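Local atomic coordinates of carboxymuconolactone decarboxylase-like domain-containing protein (Thermotoga maritima, PDB entry 1P8C), a protein that is of unknown function but belongs to the carboxymuconolactone decarboxylase family and may have peroxiredoxin-like oxidoreductase activity. Residues Ile116-Pro119 with His120-Ala124; Asn52-Ser55 with Ala56-Pro60; Arg32-Leu35 with Asn36-Leu40. All blocks are in the same frame, centred on the assembly; numbering follows the deposited sequence.

Contact 1: Ile116-Pro119 with His120-Ala124; sequences IVIP and HLRRA
R122 folds back over P119 and I118, one turn earlier, and this is the densely packed part of the contact. Its guanidinium lays one face on P119, with CA of P119 3.5 Å from NH1 of R122, while NH2 of R122 lies 3.7 Å from CG of P119. CG2 of I118 reaches NE of R122 at 3.7 Å. A bend at chi3 (-135°) of the arginine lets it lie across both residues, and the end of the chain is then held by a salt bridge to D83 of the second subunit. The backbone here is the opening turn of helix 118-136, continuing from a short 3-10 segment: N of L121 bonds O of V117 (3.1 Å) and N of R122 bonds O of I118 (3.0 Å). P119, which has no N-H to give, fits such a first turn well. R123, partly exposed, marks the looser side. Its guanidinium has O of P119 over one face, NE of R123 3.6 Å from that oxygen, and H120 NE2 at its edge, while its NH1 stands above one face of the H120 ring. D83 of the second subunit pairs with R123 as well.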
ATOM      1  N   ILE C 116       8.398   5.753   6.090  1.00 22.59           N
ATOM      2  CA  ILE C 116       8.469   4.272   6.012  1.00 26.14           C
ATOM      3  C   ILE C 116       9.432   3.927   4.895  1.00 24.26           C
ATOM      4  O   ILE C 116       9.973   2.817   4.830  1.00 26.81           O
ATOM      5  CB  ILE C 116       7.135   3.617   5.569  1.00 28.31           C
ATOM      6  CG1 ILE C 116       6.386   4.633   4.685  1.00 28.95           C
ATOM      7  CG2 ILE C 116       6.388   3.061   6.788  1.00 28.47           C
ATOM      8  CD1 ILE C 116       5.189   4.120   3.974  1.00 35.28           C
ATOM      9  N   VAL C 117       9.605   4.898   4.015  1.00 20.60           N
ATOM     10  CA  VAL C 117      10.453   4.802   2.831  1.00 25.19           C
ATOM     11  C   VAL C 117      11.905   4.908   3.192  1.00 24.12           C
ATOM     12  O   VAL C 117      12.774   4.619   2.371  1.00 21.40           O
ATOM     13  CB  VAL C 117      10.142   5.982   1.872  1.00 25.23           C
ATOM     14  CG1 VAL C 117      11.310   6.269   0.990  1.00 30.58           C
ATOM     15  CG2 VAL C 117       8.890   5.716   1.109  1.00 24.93           C
ATOM     16  N   ILE C 118      12.190   5.352   4.410  1.00 35.51           N
ATOM     17  CA  ILE C 118      13.583   5.533   4.790  1.00 34.55           C
ATOM     18  C   ILE C 118      14.440   4.290   4.701  1.00 35.92           C
ATOM     19  O   ILE C 118      15.531   4.332   4.148  1.00 35.14           O
ATOM     20  CB  ILE C 118      13.696   6.224   6.167  1.00 21.37           C
ATOM     21  CG1 ILE C 118      13.502   7.721   5.935  1.00 22.85           C
ATOM     22  CG2 ILE C 118      15.079   5.980   6.779  1.00 19.62           C
ATOM     23  CD1 ILE C 118      13.434   8.586   7.140  1.00 30.54           C
ATOM     24  N   PRO C 119      13.973   3.163   5.239  1.00 33.98           N
ATOM     25  CA  PRO C 119      14.839   1.979   5.118  1.00 38.14           C
ATOM     26  C   PRO C 119      15.229   1.645   3.651  1.00 41.78           C
ATOM     27  O   PRO C 119      16.267   1.024   3.392  1.00 44.79           O
ATOM     28  CB  PRO C 119      14.002   0.867   5.774  1.00 27.35           C
ATOM     29  CG  PRO C 119      13.254   1.634   6.885  1.00 23.14           C
ATOM     30  CD  PRO C 119      12.857   2.944   6.179  1.00 24.95           C
ATOM     31  N   HIS C 120      14.413   2.076   2.692  1.00 32.84           N
ATOM     32  CA  HIS C 120      14.702   1.793   1.294  1.00 32.04           C
ATOM     33  C   HIS C 120      15.652   2.795   0.697  1.00 34.25           C
ATOM     34  O   HIS C 120      16.458   2.455  -0.171  1.00 32.04           O
ATOM     35  CB  HIS C 120      13.400   1.742   0.493  1.00 36.00           C
ATOM     36  CG  HIS C 120      12.515   0.619   0.908  1.00 34.54           C
ATOM     37  ND1 HIS C 120      11.660   0.712   1.986  1.00 35.37           N
ATOM     38  CD2 HIS C 120      12.468  -0.670   0.501  1.00 35.91           C
ATOM     39  CE1 HIS C 120      11.134  -0.472   2.230  1.00 38.96           C
ATOM     40  NE2 HIS C 120      11.611  -1.331   1.346  1.00 36.25           N
ATOM     41  N   LEU C 121      15.561   4.029   1.182  1.00 40.38           N
ATOM     42  CA  LEU C 121      16.423   5.104   0.735  1.00 41.72           C
ATOM     43  C   LEU C 121      17.846   4.816   1.231  1.00 42.96           C
ATOM     44  O   LEU C 121      18.826   5.156   0.563  1.00 44.89           O
ATOM     45  CB  LEU C 121      15.905   6.426   1.283  1.00 43.52           C
ATOM     46  CG  LEU C 121      16.692   7.688   0.962  1.00 45.97           C
ATOM     47  CD1 LEU C 121      16.424   8.087  -0.481  1.00 47.98           C
ATOM     48  CD2 LEU C 121      16.263   8.803   1.908  1.00 42.18           C
ATOM     49  N   ARG C 122      17.966   4.173   2.392  1.00 35.77           N
ATOM     50  CA  ARG C 122      19.287   3.822   2.910  1.00 39.33           C
ATOM     51  C   ARG C 122      19.970   2.810   1.968  1.00 40.50           C
ATOM     52  O   ARG C 122      21.087   3.040   1.505  1.00 39.80           O
ATOM     53  CB  ARG C 122      19.204   3.217   4.320  1.00 50.56           C
ATOM     54  CG  ARG C 122      18.600   4.139   5.373  1.00 55.34           C
ATOM     55  CD  ARG C 122      19.050   3.761   6.781  1.00 57.82           C
ATOM     56  NE  ARG C 122      17.936   3.749   7.722  1.00 61.32           N
ATOM     57  CZ  ARG C 122      17.191   2.677   7.972  1.00 63.49           C
ATOM     58  NH1 ARG C 122      17.457   1.526   7.357  1.00 65.90           N
ATOM     59  NH2 ARG C 122      16.157   2.762   8.803  1.00 63.59           N
ATOM     60  N   ARG C 123      19.297   1.692   1.699  1.00 51.49           N
ATOM     61  CA  ARG C 123      19.833   0.667   0.813  1.00 51.87           C
ATOM     62  C   ARG C 123      20.131   1.268  -0.557  1.00 51.52           C
ATOM     63  O   ARG C 123      21.212   1.074  -1.101  1.00 52.00           O
ATOM     64  CB  ARG C 123      18.837  -0.483   0.683  1.00 53.56           C
ATOM     65  CG  ARG C 123      18.643  -1.276   1.969  1.00 57.36           C
ATOM     66  CD  ARG C 123      17.333  -2.062   1.951  1.00 60.12           C
ATOM     67  NE  ARG C 123      16.971  -2.549   3.282  1.00 62.31           N
ATOM     68  CZ  ARG C 123      15.723  -2.695   3.726  1.00 63.84           C
ATOM     69  NH1 ARG C 123      14.685  -2.390   2.947  1.00 62.82           N
ATOM     70  NH2 ARG C 123      15.512  -3.135   4.962  1.00 63.43           N
ATOM     71  N   ALA C 124      19.184   2.019  -1.106  1.00 40.00           N
ATOM     72  CA  ALA C 124      19.390   2.649  -2.407  1.00 40.53           C
ATOM     73  C   ALA C 124      20.696   3.458  -2.485  1.00 40.41           C
ATOM     74  O   ALA C 124      21.298   3.581  -3.561  1.00 38.88           O
ATOM     75  CB  ALA C 124      18.209   3.558  -2.758  1.00 26.46           C
TER

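Contact 2: Asn52-Ser55 with Ala56-Pro60; sequences NLDS and AVYRP
Main-chain bonds join N52-S55 to A56-P60 and show how a helix runs out into a loop. N of A56 bonds O of N52 at 2.9 Å, almost straight (169°), and N of V57 bonds O of L53. The next bond shortens its reach to three residues: N of Y58 meets O of S55 at 3.1 Å from 47° out of the carbonyl plane. Apolar contact is modest, CD1 of L53 lying 4.3 Å from CB of A56. V57 holds CG1 between its backbone N and carbonyl carbon (chi1 69°), which sets that methyl against O of L53 and O of D54. This is the C-terminal end of helix 45-56, leading into a type I turn from A56 to R59. The tyrosine offers its edge to the helix, CD2 of Y58 standing 3.0 Å from O of D54 in the ring plane. Water completes the polar contacts: it donates to OD1 of D54 (2.6 Å) and bonds OH of Y58 (2.5 Å). S115 of the sixth subunit also bonds OD1 of D54. The Y58 ring meets H88, which follows the C81-C84 disulfide at the spacing found in AhpD-like relatives, where a histidine accompanies the redox cysteines.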
ATOM      1  N   ASN C  52       6.936  -7.572 -21.099  1.00 36.27           N
ATOM      2  CA  ASN C  52       7.357  -6.739 -22.224  1.00 34.97           C
ATOM      3  C   ASN C  52       6.868  -5.304 -22.052  1.00 34.02           C
ATOM      4  O   ASN C  52       7.548  -4.316 -22.391  1.00 34.45           O
ATOM      5  CB  ASN C  52       6.812  -7.318 -23.529  1.00 42.23           C
ATOM      6  CG  ASN C  52       7.543  -8.573 -23.953  1.00 44.60           C
ATOM      7  OD1 ASN C  52       7.067  -9.323 -24.793  1.00 50.35           O
ATOM      8  ND2 ASN C  52       8.708  -8.801 -23.376  1.00 46.18           N
ATOM      9  N   LEU C  53       5.671  -5.178 -21.509  1.00 33.87           N
ATOM     10  CA  LEU C  53       5.105  -3.867 -21.323  1.00 35.45           C
ATOM     11  C   LEU C  53       5.871  -3.065 -20.241  1.00 35.08           C
ATOM     12  O   LEU C  53       6.019  -1.853 -20.352  1.00 32.86           O
ATOM     13  CB  LEU C  53       3.635  -4.044 -20.980  1.00 46.02           C
ATOM     14  CG  LEU C  53       2.742  -2.887 -21.402  1.00 51.30           C
ATOM     15  CD1 LEU C  53       3.101  -2.379 -22.811  1.00 49.96           C
ATOM     16  CD2 LEU C  53       1.301  -3.384 -21.331  1.00 54.61           C
ATOM     17  N   ASP C  54       6.369  -3.766 -19.222  1.00 33.28           N
ATOM     18  CA  ASP C  54       7.128  -3.170 -18.119  1.00 35.43           C
ATOM     19  C   ASP C  54       8.431  -2.564 -18.684  1.00 36.45           C
ATOM     20  O   ASP C  54       8.981  -1.617 -18.148  1.00 35.80           O
ATOM     21  CB  ASP C  54       7.431  -4.254 -17.070  1.00 41.39           C
ATOM     22  CG  ASP C  54       8.245  -3.734 -15.879  1.00 43.56           C
ATOM     23  OD1 ASP C  54       7.985  -2.601 -15.407  1.00 41.18           O
ATOM     24  OD2 ASP C  54       9.136  -4.475 -15.401  1.00 47.79           O
ATOM     25  N   SER C  55       8.923  -3.120 -19.775  1.00 37.57           N
ATOM     26  CA  SER C  55      10.111  -2.566 -20.403  1.00 37.29           C
ATOM     27  C   SER C  55       9.729  -1.458 -21.385  1.00 37.63           C
ATOM     28  O   SER C  55      10.317  -0.373 -21.375  1.00 37.35           O
ATOM     29  CB  SER C  55      10.868  -3.648 -21.148  1.00 46.46           C
ATOM     30  OG  SER C  55      11.701  -3.015 -22.094  1.00 55.84           O
ATOM     31  N   ALA C  56       8.723  -1.717 -22.227  1.00 33.64           N
ATOM     32  CA  ALA C  56       8.293  -0.733 -23.224  1.00 30.08           C
ATOM     33  C   ALA C  56       7.906   0.644 -22.708  1.00 32.70           C
ATOM     34  O   ALA C  56       8.119   1.670 -23.374  1.00 30.46           O
ATOM     35  CB  ALA C  56       7.120  -1.307 -24.019  1.00 35.96           C
ATOM     36  N   VAL C  57       7.291   0.686 -21.533  1.00 31.58           N
ATOM     37  CA  VAL C  57       6.832   1.955 -20.998  1.00 32.26           C
ATOM     38  C   VAL C  57       7.957   2.960 -20.658  1.00 34.07           C
ATOM     39  O   VAL C  57       7.730   4.189 -20.534  1.00 31.61           O
ATOM     40  CB  VAL C  57       5.891   1.663 -19.783  1.00 47.84           C
ATOM     41  CG1 VAL C  57       6.672   1.086 -18.603  1.00 45.90           C
ATOM     42  CG2 VAL C  57       5.132   2.896 -19.415  1.00 51.76           C
ATOM     43  N   TYR C  58       9.175   2.438 -20.534  1.00 36.56           N
ATOM     44  CA  TYR C  58      10.333   3.256 -20.220  1.00 40.67           C
ATOM     45  C   TYR C  58      11.085   3.776 -21.441  1.00 44.25           C
ATOM     46  O   TYR C  58      11.992   4.596 -21.308  1.00 43.73           O
ATOM     47  CB  TYR C  58      11.278   2.465 -19.313  1.00 36.38           C
ATOM     48  CG  TYR C  58      10.683   2.274 -17.936  1.00 33.03           C
ATOM     49  CD1 TYR C  58      10.583   3.346 -17.048  1.00 35.44           C
ATOM     50  CD2 TYR C  58      10.136   1.045 -17.557  1.00 31.24           C
ATOM     51  CE1 TYR C  58       9.937   3.198 -15.792  1.00 33.28           C
ATOM     52  CE2 TYR C  58       9.508   0.889 -16.342  1.00 31.49           C
ATOM     53  CZ  TYR C  58       9.411   1.961 -15.460  1.00 33.83           C
ATOM     54  OH  TYR C  58       8.826   1.770 -14.243  1.00 34.80           O
ATOM     55  N   ARG C  59      10.694   3.308 -22.628  1.00 41.99           N
ATOM     56  CA  ARG C  59      11.339   3.728 -23.861  1.00 45.59           C
ATOM     57  C   ARG C  59      11.116   5.204 -24.215  1.00 43.45           C
ATOM     58  O   ARG C  59      10.196   5.855 -23.720  1.00 43.38           O
ATOM     59  CB  ARG C  59      10.888   2.821 -25.010  1.00 86.04           C
ATOM     60  CG  ARG C  59      11.423   1.404 -24.909  1.00 96.38           C
ATOM     61  CD  ARG C  59      10.825   0.530 -25.988  1.00107.97           C
ATOM     62  NE  ARG C  59      11.356  -0.829 -25.957  1.00118.56           N
ATOM     63  CZ  ARG C  59      10.938  -1.814 -26.748  1.00122.56           C
ATOM     64  NH1 ARG C  59       9.976  -1.594 -27.637  1.00125.63           N
ATOM     65  NH2 ARG C  59      11.485  -3.019 -26.655  1.00124.91           N
ATOM     66  N   PRO C  60      11.982   5.753 -25.075  1.00 41.66           N
ATOM     67  CA  PRO C  60      11.960   7.144 -25.545  1.00 41.47           C
ATOM     68  C   PRO C  60      10.638   7.642 -26.169  1.00 42.88           C
ATOM     69  O   PRO C  60      10.006   6.951 -26.981  1.00 43.43           O
ATOM     70  CB  PRO C  60      13.091   7.176 -26.577  1.00 46.96           C
ATOM     71  CG  PRO C  60      13.999   6.056 -26.167  1.00 44.98           C
ATOM     72  CD  PRO C  60      13.079   4.991 -25.703  1.00 44.04           C
TER
HETATM   73  O   HOH W   1       8.833  -0.724 -13.813  1.00 40.70           O

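Contact 3: Arg32-Leu35 with Asn36-Leu40; sequences RREL and NEKVL
R32 and N36 run side by side and point the same way, their flat ends turned 59° against each other. The amide therefore does not stack on the guanidinium; ND2 of N36 approaches it obliquely and lies 3.9 Å from CG of R32, beside the aliphatic part of the arginine. CG of R32 is anti to its backbone N (chi1 -164°) and the chain is extended to NE, which carries the charge well beyond the asparagine. At the opposite branch of the amide, OD1 of N36 accepts a hydrogen bond from NE of R122 of the sixth subunit.

A second patch is formed by L35 and K38, whose side chains cross. The extended lysine passes over the leucine, CD of K38 3.6 Å from CD2 of L35, and its NZ comes to 3.2 Å from that same CD2. OE1 of E34 is 4.5 Å from NZ of K38, which would probably give a mild attraction, though beyond a salt bridge.

Beneath the side chains run ordinary helical i to i+4 bonds. N of N36 meets O of R32 at 2.8 Å, and N of K38 meets O of E34 at 3.0 Å; N of E37 reaches O of R33 at 3.2 Å.

Helix 25-41 lies between two neighbours of its own chain and a foreign subunit. N36, V39 and L40 pack on F51 of helix 45-56, and R32 touches D83 and Y87 of helix 82-94. From the sixth subunit, R122 packs on L35, I118 on N36, and V125 on K38 and V39.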
ATOM      1  N   ARG C  32      17.998 -11.581 -11.222  1.00 69.97           N
ATOM      2  CA  ARG C  32      16.877 -11.029 -11.982  1.00 71.54           C
ATOM      3  C   ARG C  32      16.798 -11.801 -13.319  1.00 72.59           C
ATOM      4  O   ARG C  32      15.770 -12.426 -13.617  1.00 72.29           O
ATOM      5  CB  ARG C  32      17.071  -9.515 -12.234  1.00 70.64           C
ATOM      6  CG  ARG C  32      15.789  -8.772 -12.673  1.00 69.99           C
ATOM      7  CD  ARG C  32      15.994  -7.274 -12.941  1.00 69.62           C
ATOM      8  NE  ARG C  32      14.727  -6.520 -12.999  1.00 71.46           N
ATOM      9  CZ  ARG C  32      14.004  -6.123 -11.936  1.00 71.24           C
ATOM     10  NH1 ARG C  32      14.402  -6.392 -10.696  1.00 69.77           N
ATOM     11  NH2 ARG C  32      12.861  -5.459 -12.104  1.00 68.59           N
ATOM     12  N   ARG C  33      17.887 -11.774 -14.100  1.00 51.62           N
ATOM     13  CA  ARG C  33      17.941 -12.483 -15.385  1.00 53.89           C
ATOM     14  C   ARG C  33      17.513 -13.934 -15.170  1.00 50.79           C
ATOM     15  O   ARG C  33      16.784 -14.500 -15.985  1.00 49.28           O
ATOM     16  CB  ARG C  33      19.355 -12.470 -15.980  1.00122.43           C
ATOM     17  CG  ARG C  33      20.282 -13.518 -15.375  1.00129.46           C
ATOM     18  CD  ARG C  33      21.599 -13.651 -16.116  1.00133.26           C
ATOM     19  NE  ARG C  33      22.487 -14.603 -15.456  1.00138.24           N
ATOM     20  CZ  ARG C  33      23.705 -14.919 -15.882  1.00140.56           C
ATOM     21  NH1 ARG C  33      24.198 -14.359 -16.980  1.00142.66           N
ATOM     22  NH2 ARG C  33      24.433 -15.797 -15.206  1.00142.29           N
ATOM     23  N   GLU C  34      17.965 -14.515 -14.062  1.00 68.99           N
ATOM     24  CA  GLU C  34      17.639 -15.892 -13.702  1.00 69.05           C
ATOM     25  C   GLU C  34      16.130 -16.099 -13.577  1.00 66.33           C
ATOM     26  O   GLU C  34      15.469 -16.617 -14.478  1.00 66.48           O
ATOM     27  CB  GLU C  34      18.279 -16.267 -12.354  1.00111.87           C
ATOM     28  CG  GLU C  34      19.787 -16.482 -12.340  1.00117.04           C
ATOM     29  CD  GLU C  34      20.209 -17.778 -12.995  1.00119.93           C
ATOM     30  OE1 GLU C  34      19.528 -18.804 -12.779  1.00121.81           O
ATOM     31  OE2 GLU C  34      21.231 -17.775 -13.714  1.00121.53           O
ATOM     32  N   LEU C  35      15.603 -15.690 -12.432  1.00 57.83           N
ATOM     33  CA  LEU C  35      14.196 -15.844 -12.123  1.00 55.26           C
ATOM     34  C   LEU C  35      13.258 -15.284 -13.187  1.00 53.47           C
ATOM     35  O   LEU C  35      12.222 -15.874 -13.453  1.00 53.44           O
ATOM     36  CB  LEU C  35      13.913 -15.229 -10.747  1.00 57.70           C
ATOM     37  CG  LEU C  35      14.826 -15.794  -9.645  1.00 57.88           C
ATOM     38  CD1 LEU C  35      14.618 -15.032  -8.341  1.00 58.25           C
ATOM     39  CD2 LEU C  35      14.545 -17.284  -9.464  1.00 57.17           C
ATOM     40  N   ASN C  36      13.605 -14.160 -13.804  1.00 50.92           N
ATOM     41  CA  ASN C  36      12.734 -13.621 -14.844  1.00 51.01           C
ATOM     42  C   ASN C  36      12.570 -14.646 -15.956  1.00 50.48           C
ATOM     43  O   ASN C  36      11.454 -14.888 -16.439  1.00 47.65           O
ATOM     44  CB  ASN C  36      13.305 -12.324 -15.410  1.00 59.61           C
ATOM     45  CG  ASN C  36      12.844 -11.124 -14.634  1.00 60.48           C
ATOM     46  OD1 ASN C  36      12.312 -11.263 -13.529  1.00 59.66           O
ATOM     47  ND2 ASN C  36      13.037  -9.937 -15.197  1.00 61.07           N
ATOM     48  N   GLU C  37      13.689 -15.253 -16.345  1.00 57.47           N
ATOM     49  CA  GLU C  37      13.689 -16.273 -17.385  1.00 60.99           C
ATOM     50  C   GLU C  37      12.773 -17.411 -16.920  1.00 60.58           C
ATOM     51  O   GLU C  37      11.856 -17.828 -17.647  1.00 58.61           O
ATOM     52  CB  GLU C  37      15.109 -16.798 -17.602  1.00116.21           C
ATOM     53  CG  GLU C  37      15.318 -17.480 -18.942  1.00122.87           C
ATOM     54  CD  GLU C  37      16.664 -18.171 -19.041  1.00126.06           C
ATOM     55  OE1 GLU C  37      17.681 -17.561 -18.644  1.00127.32           O
ATOM     56  OE2 GLU C  37      16.702 -19.321 -19.525  1.00125.78           O
ATOM     57  N   LYS C  38      13.011 -17.894 -15.698  1.00 68.15           N
ATOM     58  CA  LYS C  38      12.202 -18.973 -15.136  1.00 70.16           C
ATOM     59  C   LYS C  38      10.742 -18.571 -15.203  1.00 69.39           C
ATOM     60  O   LYS C  38       9.921 -19.264 -15.792  1.00 69.62           O
ATOM     61  CB  LYS C  38      12.577 -19.237 -13.675  1.00 97.21           C
ATOM     62  CG  LYS C  38      14.018 -19.635 -13.443  1.00100.89           C
ATOM     63  CD  LYS C  38      14.276 -19.842 -11.958  1.00103.99           C
ATOM     64  CE  LYS C  38      15.764 -19.983 -11.664  1.00106.58           C
ATOM     65  NZ  LYS C  38      16.053 -19.968 -10.198  1.00109.32           N
ATOM     66  N   VAL C  39      10.431 -17.431 -14.599  1.00 66.32           N
ATOM     67  CA  VAL C  39       9.069 -16.916 -14.574  1.00 66.10           C
ATOM     68  C   VAL C  39       8.359 -17.023 -15.918  1.00 65.07           C
ATOM     69  O   VAL C  39       7.300 -17.630 -16.001  1.00 63.33           O
ATOM     70  CB  VAL C  39       9.043 -15.439 -14.115  1.00 74.55           C
ATOM     71  CG1 VAL C  39       7.633 -14.870 -14.243  1.00 75.17           C
ATOM     72  CG2 VAL C  39       9.513 -15.341 -12.674  1.00 74.28           C
ATOM     73  N   LEU C  40       8.936 -16.432 -16.961  1.00 64.90           N
ATOM     74  CA  LEU C  40       8.328 -16.472 -18.284  1.00 66.41           C
ATOM     75  C   LEU C  40       8.212 -17.907 -18.785  1.00 68.22           C
ATOM     76  O   LEU C  40       7.166 -18.313 -19.308  1.00 67.06           O
ATOM     77  CB  LEU C  40       9.150 -15.642 -19.266  1.00 72.20           C
ATOM     78  CG  LEU C  40       9.319 -14.179 -18.846  1.00 72.62           C
ATOM     79  CD1 LEU C  40       9.904 -13.389 -20.004  1.00 71.83           C
ATOM     80  CD2 LEU C  40       7.967 -13.593 -18.433  1.00 71.71           C
TER

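In the fold
All three contacts are local to the chain, yet their settings differ. Contact 1 is buried, contact 2 partly so, and contact 3 lies at the chain surface. Contact 3 lies on helix 25-41, contact 2 at the end of helix 45-56 and the loop after it; their nearest atoms are about 5 Å apart, but the centre of contact 1 lies about 25 Å from theirs. Chemistry follows place: a helix start with arginines laid over a proline, a helix end closed by a turn and a bridging water, and a mid-helix turn with mixed polar and aliphatic pairs. The hexamer brings them together, since I118 of one subunit packs on D54 and N36 of another.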